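PDB 4J8P: flavodoxin from Bacteroides uniformis, which binds flavin mononucleotide and, as a member of the flavodoxin family, probably takes part in electron transfer. Local coordinates for residues G6-A11 with T82-F87. Residues are numbered along the deposited sequence; the frame is centred on the assembly and turned at random.
Sequences GKTLVA and TIYIGF
L9 and A11 sit between T82, Y84 and G86 in a parallel ladder of backbone bonds that joins strands 7-11 and 82-87, whose directions differ by just 9°. L9 N donates to T82 O at 2.9 Å, and L9 O takes Y84 N at 2.8 Å. Two residues on, A11 repeats the pattern, its N bonded to Y84 O and its O to G86 N. Before them, the bond from T82 N to K7 O is weak, at 3.5 Å. CA-H...O contacts fill in between: L9 O, for example, also meets I83 CA at 3.4 Å.

On the face that carries T8, V10, T82 and Y84, the Y84 ring folds back along its own strand toward T82. Its CG stands anti to the carbonyl carbon (chi1 -71°), and T8 CG2 comes up to the ring edge, 3.7 Å from CE1. T8 CG2 is itself anti to its backbone N, with OG1 beside that N and 3.8 Å from T82 CB, the two threonines lying side by side. V10 CG2 approaches Y84 CD1 obliquely at 4.0 Å.

On the other face the two strands meet through aliphatic groups. L9 and I83 point the same way, and L9 CD2 touches I83 CG2 at 4.1 Å. The small A11 brings its CB close to Y84 O.

The pair joins the central strand, 80-88, of the five-stranded parallel sheet of the flavodoxin-like fold to its neighbour 7-12, with strand 33-36 bonded to T8 and V10 on one flank and strand 111-117 beyond 82-87 on the other. V30 of helix 18-30 covers T8, V10 and Y84, while F101 of helix 96-102 packs on A11 and I85 across the sheet. Past G86, strand 80-88 runs on toward the FMN end of the molecule.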
loop_
_atom_site.group_PDB
_atom_site.type_symbol
_atom_site.label_atom_id
_atom_site.label_comp_id
_atom_site.label_asym_id
_atom_site.label_seq_id
_atom_site.Cartn_x
_atom_site.Cartn_y
_atom_site.Cartn_z
ATOM N N GLY A 6 7.920 19.028 -3.251
ATOM C CA GLY A 6 6.865 19.187 -2.255
ATOM C C GLY A 6 5.526 18.604 -2.673
ATOM O O GLY A 6 4.493 18.992 -2.121
ATOM N N LYS A 7 5.539 17.655 -3.642
ATOM C CA LYS A 7 4.329 17.024 -4.185
ATOM C C LYS A 7 3.905 15.810 -3.361
ATOM O O LYS A 7 4.646 15.373 -2.478
ATOM C CB LYS A 7 4.520 16.592 -5.644
ATOM C CG LYS A 7 4.833 17.721 -6.636
ATOM C CD LYS A 7 3.891 17.681 -7.841
ATOM C CE LYS A 7 4.252 16.668 -8.907
ATOM N NZ LYS A 7 5.351 17.150 -9.787
ATOM N N THR A 8 2.690 15.301 -3.631
ATOM C CA THR A 8 2.161 14.137 -2.915
ATOM C C THR A 8 1.896 13.013 -3.897
ATOM O O THR A 8 1.344 13.226 -4.985
ATOM C CB THR A 8 0.892 14.507 -2.108
ATOM O OG1 THR A 8 1.241 15.502 -1.132
ATOM C CG2 THR A 8 0.244 13.290 -1.416
ATOM N N LEU A 9 2.337 11.805 -3.513
ATOM C CA LEU A 9 2.126 10.600 -4.304
ATOM C C LEU A 9 1.136 9.723 -3.582
ATOM O O LEU A 9 1.287 9.555 -2.377
ATOM C CB LEU A 9 3.464 9.836 -4.488
ATOM C CG LEU A 9 3.388 8.536 -5.330
ATOM C CD1 LEU A 9 3.008 8.858 -6.788
ATOM C CD2 LEU A 9 4.728 7.775 -5.311
ATOM N N VAL A 10 0.125 9.154 -4.288
ATOM C CA VAL A 10 -0.761 8.163 -3.665
ATOM C C VAL A 10 -0.491 6.884 -4.426
ATOM O O VAL A 10 -0.962 6.742 -5.562
ATOM C CB VAL A 10 -2.251 8.565 -3.643
ATOM C CG1 VAL A 10 -3.135 7.440 -3.102
ATOM C CG2 VAL A 10 -2.439 9.842 -2.833
ATOM N N ALA A 11 0.347 6.013 -3.850
ATOM C CA ALA A 11 0.710 4.729 -4.435
ATOM C C ALA A 11 -0.162 3.644 -3.833
ATOM O O ALA A 11 -0.482 3.711 -2.638
ATOM C CB ALA A 11 2.174 4.436 -4.160
ATOM N N THR A 82 5.626 13.669 0.373
ATOM C CA THR A 82 4.600 12.887 1.056
ATOM C C THR A 82 4.169 11.754 0.172
ATOM O O THR A 82 3.827 11.996 -0.993
ATOM C CB THR A 82 3.375 13.768 1.428
ATOM O OG1 THR A 82 3.813 14.878 2.212
ATOM C CG2 THR A 82 2.325 13.003 2.259
ATOM N N ILE A 83 4.167 10.528 0.707
ATOM C CA ILE A 83 3.755 9.366 -0.064
ATOM C C ILE A 83 2.765 8.552 0.729
ATOM O O ILE A 83 3.093 8.074 1.821
ATOM C CB ILE A 83 4.956 8.480 -0.487
ATOM C CG1 ILE A 83 5.990 9.326 -1.312
ATOM C CG2 ILE A 83 4.441 7.220 -1.274
ATOM C CD1 ILE A 83 7.205 8.570 -1.766
ATOM N N TYR A 84 1.563 8.403 0.185
ATOM C CA TYR A 84 0.575 7.491 0.783
ATOM C C TYR A 84 0.778 6.126 0.133
ATOM O O TYR A 84 1.040 6.073 -1.079
ATOM C CB TYR A 84 -0.843 7.964 0.504
ATOM C CG TYR A 84 -1.249 9.203 1.242
ATOM C CD1 TYR A 84 -0.826 10.457 0.818
ATOM C CD2 TYR A 84 -2.080 9.128 2.365
ATOM C CE1 TYR A 84 -1.188 11.614 1.517
ATOM C CE2 TYR A 84 -2.473 10.278 3.049
ATOM C CZ TYR A 84 -2.023 11.516 2.617
ATOM O OH TYR A 84 -2.384 12.662 3.295
ATOM N N ILE A 85 0.714 5.017 0.918
ATOM C CA ILE A 85 0.879 3.672 0.352
ATOM C C ILE A 85 -0.320 2.876 0.767
ATOM O O ILE A 85 -0.522 2.660 1.968
ATOM C CB ILE A 85 2.199 2.999 0.816
ATOM C CG1 ILE A 85 3.412 3.868 0.412
ATOM C CG2 ILE A 85 2.290 1.571 0.202
ATOM C CD1 ILE A 85 4.738 3.246 0.834
ATOM N N GLY A 86 -1.142 2.479 -0.200
ATOM C CA GLY A 86 -2.363 1.739 0.106
ATOM C C GLY A 86 -2.296 0.286 -0.289
ATOM O O GLY A 86 -1.658 -0.057 -1.289
ATOM N N PHE A 87 -2.991 -0.549 0.465
ATOM C CA PHE A 87 -3.007 -1.983 0.150
ATOM C C PHE A 87 -4.152 -2.703 0.807
ATOM O O PHE A 87 -4.642 -2.252 1.837
ATOM C CB PHE A 87 -1.691 -2.653 0.649
ATOM C CG PHE A 87 -1.275 -2.216 2.043
ATOM C CD1 PHE A 87 -0.441 -1.112 2.221
ATOM C CD2 PHE A 87 -1.715 -2.919 3.176
ATOM C CE1 PHE A 87 -0.085 -0.673 3.503
ATOM C CE2 PHE A 87 -1.382 -2.472 4.466
ATOM C CZ PHE A 87 -0.538 -1.366 4.621
#